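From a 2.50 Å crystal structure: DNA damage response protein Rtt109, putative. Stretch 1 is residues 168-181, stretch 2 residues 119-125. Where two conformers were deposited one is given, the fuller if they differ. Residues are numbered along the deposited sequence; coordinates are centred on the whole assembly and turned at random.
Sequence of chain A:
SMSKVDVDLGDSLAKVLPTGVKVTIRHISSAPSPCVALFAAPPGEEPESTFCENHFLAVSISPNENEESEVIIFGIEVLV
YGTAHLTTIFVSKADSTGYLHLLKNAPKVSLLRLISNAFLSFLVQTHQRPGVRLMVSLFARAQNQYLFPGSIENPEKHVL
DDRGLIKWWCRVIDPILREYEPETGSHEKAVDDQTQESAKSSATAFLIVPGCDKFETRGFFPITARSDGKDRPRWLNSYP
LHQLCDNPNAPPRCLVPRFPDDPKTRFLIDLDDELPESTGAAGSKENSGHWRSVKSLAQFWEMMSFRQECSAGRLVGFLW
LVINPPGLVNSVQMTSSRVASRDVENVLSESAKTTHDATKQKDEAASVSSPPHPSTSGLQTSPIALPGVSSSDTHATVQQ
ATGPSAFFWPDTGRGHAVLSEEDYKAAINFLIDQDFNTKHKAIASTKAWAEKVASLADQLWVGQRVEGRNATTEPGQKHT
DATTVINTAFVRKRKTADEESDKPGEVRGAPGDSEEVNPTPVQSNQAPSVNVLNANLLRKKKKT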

# COMPACT_ATOMS: atom_id res chain seq x y z
N TRP A 168 5.27 -6.15 -11.26
CA TRP A 168 4.23 -5.17 -11.59
C TRP A 168 4.18 -4.06 -10.54
O TRP A 168 4.20 -2.88 -10.88
CB TRP A 168 2.87 -5.87 -11.72
CG TRP A 168 1.76 -5.01 -12.25
CD1 TRP A 168 1.46 -4.76 -13.56
CD2 TRP A 168 0.77 -4.31 -11.48
NE1 TRP A 168 0.36 -3.94 -13.65
CE2 TRP A 168 -0.08 -3.65 -12.39
CE3 TRP A 168 0.52 -4.17 -10.11
CZ2 TRP A 168 -1.16 -2.87 -11.97
CZ3 TRP A 168 -0.55 -3.39 -9.70
CH2 TRP A 168 -1.38 -2.75 -10.63
N TRP A 169 4.12 -4.45 -9.28
CA TRP A 169 4.03 -3.49 -8.19
C TRP A 169 5.27 -2.62 -8.09
O TRP A 169 5.18 -1.45 -7.75
CB TRP A 169 3.79 -4.21 -6.86
CG TRP A 169 2.33 -4.49 -6.62
CD1 TRP A 169 1.74 -5.71 -6.52
CD2 TRP A 169 1.29 -3.52 -6.48
NE1 TRP A 169 0.39 -5.56 -6.31
CE2 TRP A 169 0.09 -4.23 -6.27
CE3 TRP A 169 1.26 -2.12 -6.49
CZ2 TRP A 169 -1.13 -3.58 -6.08
CZ3 TRP A 169 0.05 -1.49 -6.30
CH2 TRP A 169 -1.13 -2.21 -6.10
N CYS A 170 6.44 -3.17 -8.41
CA CYS A 170 7.64 -2.34 -8.45
C CYS A 170 7.53 -1.28 -9.56
O CYS A 170 7.98 -0.15 -9.36
CB CYS A 170 8.89 -3.20 -8.64
SG CYS A 170 9.24 -4.24 -7.20
N ARG A 171 6.92 -1.63 -10.69
CA ARG A 171 6.75 -0.69 -11.79
C ARG A 171 5.73 0.39 -11.43
O ARG A 171 5.79 1.50 -11.93
CB ARG A 171 6.34 -1.41 -13.07
CG ARG A 171 7.47 -2.21 -13.74
CD ARG A 171 7.04 -2.76 -15.09
NE ARG A 171 5.93 -3.71 -14.97
CZ ARG A 171 6.07 -5.03 -15.02
NH1 ARG A 171 5.01 -5.81 -14.88
NH2 ARG A 171 7.27 -5.57 -15.20
N VAL A 172 4.80 0.06 -10.54
CA VAL A 172 3.84 1.04 -10.05
C VAL A 172 4.56 2.06 -9.16
O VAL A 172 4.34 3.27 -9.26
CB VAL A 172 2.72 0.38 -9.22
CG1 VAL A 172 1.93 1.42 -8.45
CG2 VAL A 172 1.81 -0.46 -10.12
N ILE A 173 5.43 1.54 -8.31
CA ILE A 173 6.16 2.33 -7.33
C ILE A 173 7.28 3.18 -7.96
O ILE A 173 7.53 4.30 -7.53
CB ILE A 173 6.72 1.39 -6.23
CG1 ILE A 173 5.57 0.92 -5.34
CG2 ILE A 173 7.83 2.04 -5.40
CD1 ILE A 173 4.74 2.06 -4.80
N ASP A 174 7.94 2.64 -8.99
CA ASP A 174 9.14 3.27 -9.56
C ASP A 174 8.98 4.76 -9.90
O ASP A 174 9.82 5.56 -9.51
CB ASP A 174 9.61 2.49 -10.79
CG ASP A 174 11.07 2.77 -11.15
OD1 ASP A 174 11.91 2.83 -10.24
OD2 ASP A 174 11.37 2.93 -12.35
N PRO A 175 7.90 5.15 -10.62
CA PRO A 175 7.79 6.58 -10.95
C PRO A 175 7.52 7.47 -9.73
O PRO A 175 7.90 8.64 -9.73
CB PRO A 175 6.61 6.63 -11.92
CG PRO A 175 6.48 5.26 -12.44
CD PRO A 175 6.85 4.37 -11.30
N ILE A 176 6.86 6.92 -8.72
CA ILE A 176 6.67 7.68 -7.49
C ILE A 176 8.02 7.91 -6.84
O ILE A 176 8.36 9.04 -6.48
CB ILE A 176 5.76 6.96 -6.49
CG1 ILE A 176 4.44 6.58 -7.16
CG2 ILE A 176 5.51 7.84 -5.28
CD1 ILE A 176 3.45 5.96 -6.21
N LEU A 177 8.77 6.82 -6.72
CA LEU A 177 10.11 6.83 -6.16
C LEU A 177 10.98 7.89 -6.82
O LEU A 177 11.68 8.64 -6.15
CB LEU A 177 10.75 5.44 -6.33
CG LEU A 177 12.28 5.28 -6.19
CD1 LEU A 177 12.76 5.52 -4.77
CD2 LEU A 177 12.71 3.90 -6.67
N ARG A 178 10.91 7.98 -8.14
CA ARG A 178 11.86 8.79 -8.89
C ARG A 178 11.44 10.25 -9.07
O ARG A 178 12.09 10.99 -9.80
CB ARG A 178 12.11 8.14 -10.25
CG ARG A 178 12.84 6.83 -10.10
CD ARG A 178 13.23 6.23 -11.41
NE ARG A 178 13.76 4.88 -11.23
CZ ARG A 178 15.01 4.62 -10.90
NH1 ARG A 178 15.87 5.62 -10.72
NH2 ARG A 178 15.41 3.36 -10.75
N GLU A 179 10.37 10.65 -8.39
CA GLU A 179 10.04 12.06 -8.28
C GLU A 179 10.83 12.69 -7.14
O GLU A 179 10.83 13.91 -6.97
CB GLU A 179 8.54 12.25 -8.05
CG GLU A 179 7.72 12.25 -9.33
CD GLU A 179 8.19 13.32 -10.32
OE1 GLU A 179 8.98 12.99 -11.23
OE2 GLU A 179 7.75 14.49 -10.19
N TYR A 180 11.51 11.85 -6.37
CA TYR A 180 12.27 12.29 -5.21
C TYR A 180 13.77 12.14 -5.43
O TYR A 180 14.20 11.43 -6.35
CB TYR A 180 11.85 11.51 -3.97
CG TYR A 180 10.40 11.69 -3.60
CD1 TYR A 180 9.43 10.82 -4.06
CD2 TYR A 180 10.00 12.75 -2.79
CE1 TYR A 180 8.10 10.99 -3.73
CE2 TYR A 180 8.68 12.93 -2.46
CZ TYR A 180 7.73 12.05 -2.93
OH TYR A 180 6.40 12.24 -2.59
N GLU A 181 14.56 12.79 -4.59
CA GLU A 181 16.01 12.78 -4.75
C GLU A 181 16.62 11.46 -4.31
O GLU A 181 16.14 10.82 -3.37
CB GLU A 181 16.63 13.93 -3.95
CG GLU A 181 16.31 15.29 -4.52
CD GLU A 181 16.65 15.39 -6.00
OE1 GLU A 181 17.86 15.30 -6.34
OE2 GLU A 181 15.72 15.54 -6.82
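Stretch 2 119-125: FLSFLVQ

The contact between residues 119-125 and residues 168-181 of this Rtt109 protein is a small apolar helix-helix packing, built from a few aliphatic side chains and two aromatic ones, with no hydrogen bond or salt bridge passing between the stretches. It illustrates a general principle: helices far apart in sequence can pack through apolar side chains, with no hydrogen bond across the contact.

Stretch 2 is helical throughout, part of a longer helix that extends beyond both its ends, and its regular i to i+4 bonding appears in Val124 N to Leu120 O at 2.9 Å and Gln125 N to Ser121 O at 3.0 Å. Its axis approaches that of helix 168-177 to 10.2 Å, and the two run in broadly the same direction, with a signed crossing angle of -41°. The contact is modest, with 262 Å² buried, both sides summed. The backbones come nearest where the CA of Ile176 lies 6.3 Å from the CA of Ser121.

Leu120 is the hub. Its side chain, m at chi1 and t at chi2, points toward stretch 1, and its CD1 meets residues from successive turns of the helix: Val172 CG1 at 4.0 Å, Ile173 CD1 at 4.1 Å and, more loosely, Trp169 CZ3 at 4.5 Å, where the approach to the indole is oblique. Ile176 answers from the other helix. It also points toward its partner, and its CD1 packs 3.7 Å from Leu120 CB and 3.9 Å from the backbone N of Ser121. Ser121 projects sideways, leaving its OG 4.0 Å from Ile176 CG1, a van der Waals neighbour rather than a polar partner.

One turn beyond Leu120, Val124 carries the stripe onward to a residue that is no longer helical. Pro175 lacks an amide hydrogen, and the helix is kinked there; a type I turn runs from Leu177 to Tyr180, whose N bonds to Leu177 O at 3.2 Å. Tyr180 leaves its backbone sideways, yet the end of its side chain comes nearer, bringing OH to 3.3 Å from Val124 CG1, with an oblique approach to the ring. Charge is handled away from the interface: Arg178 NE forms a salt bridge with Asp174 OD1 at 2.9 Å, and neither residue touches stretch 2.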

# COMPACT_ATOMS: atom_id res chain seq x y z
N PHE A 119 -3.24 7.04 -8.10
CA PHE A 119 -3.93 7.01 -6.81
C PHE A 119 -2.95 7.08 -5.63
O PHE A 119 -3.14 7.87 -4.71
CB PHE A 119 -4.81 5.75 -6.71
CG PHE A 119 -5.80 5.78 -5.57
CD1 PHE A 119 -6.55 6.91 -5.30
CD2 PHE A 119 -5.99 4.65 -4.78
CE1 PHE A 119 -7.46 6.93 -4.25
CE2 PHE A 119 -6.90 4.66 -3.73
CZ PHE A 119 -7.63 5.80 -3.47
N LEU A 120 -1.90 6.26 -5.67
CA LEU A 120 -0.87 6.30 -4.63
C LEU A 120 -0.16 7.66 -4.60
O LEU A 120 0.01 8.24 -3.53
CB LEU A 120 0.15 5.18 -4.85
CG LEU A 120 -0.37 3.76 -4.59
CD1 LEU A 120 0.69 2.72 -4.91
CD2 LEU A 120 -0.83 3.62 -3.15
N SER A 121 0.24 8.16 -5.76
CA SER A 121 0.82 9.49 -5.88
C SER A 121 -0.06 10.54 -5.22
O SER A 121 0.41 11.37 -4.44
CB SER A 121 1.02 9.87 -7.35
OG SER A 121 2.40 9.96 -7.67
N PHE A 122 -1.35 10.47 -5.53
CA PHE A 122 -2.33 11.38 -4.97
C PHE A 122 -2.35 11.33 -3.45
O PHE A 122 -2.33 12.37 -2.79
CB PHE A 122 -3.72 11.05 -5.53
CG PHE A 122 -4.83 11.81 -4.89
CD1 PHE A 122 -5.04 13.14 -5.19
CD2 PHE A 122 -5.67 11.19 -3.99
CE1 PHE A 122 -6.07 13.85 -4.60
CE2 PHE A 122 -6.70 11.89 -3.40
CZ PHE A 122 -6.90 13.22 -3.70
N LEU A 123 -2.38 10.12 -2.89
CA LEU A 123 -2.48 9.97 -1.44
C LEU A 123 -1.18 10.42 -0.76
O LEU A 123 -1.22 10.92 0.37
CB LEU A 123 -2.81 8.52 -1.07
CG LEU A 123 -4.15 8.00 -1.60
CD1 LEU A 123 -4.30 6.50 -1.36
CD2 LEU A 123 -5.33 8.76 -0.99
N VAL A 124 -0.05 10.26 -1.43
CA VAL A 124 1.22 10.72 -0.89
C VAL A 124 1.27 12.25 -0.82
O VAL A 124 1.65 12.81 0.21
CB VAL A 124 2.42 10.21 -1.71
CG1 VAL A 124 3.68 10.95 -1.30
CG2 VAL A 124 2.58 8.71 -1.54
N GLN A 125 0.88 12.91 -1.91
CA GLN A 125 0.86 14.37 -1.96
C GLN A 125 -0.01 14.97 -0.86
O GLN A 125 0.34 15.98 -0.27
CB GLN A 125 0.36 14.87 -3.32
CG GLN A 125 1.23 14.44 -4.50
CD GLN A 125 0.59 14.75 -5.85
OE1 GLN A 125 -0.22 15.67 -5.96
NE2 GLN A 125 0.95 13.98 -6.87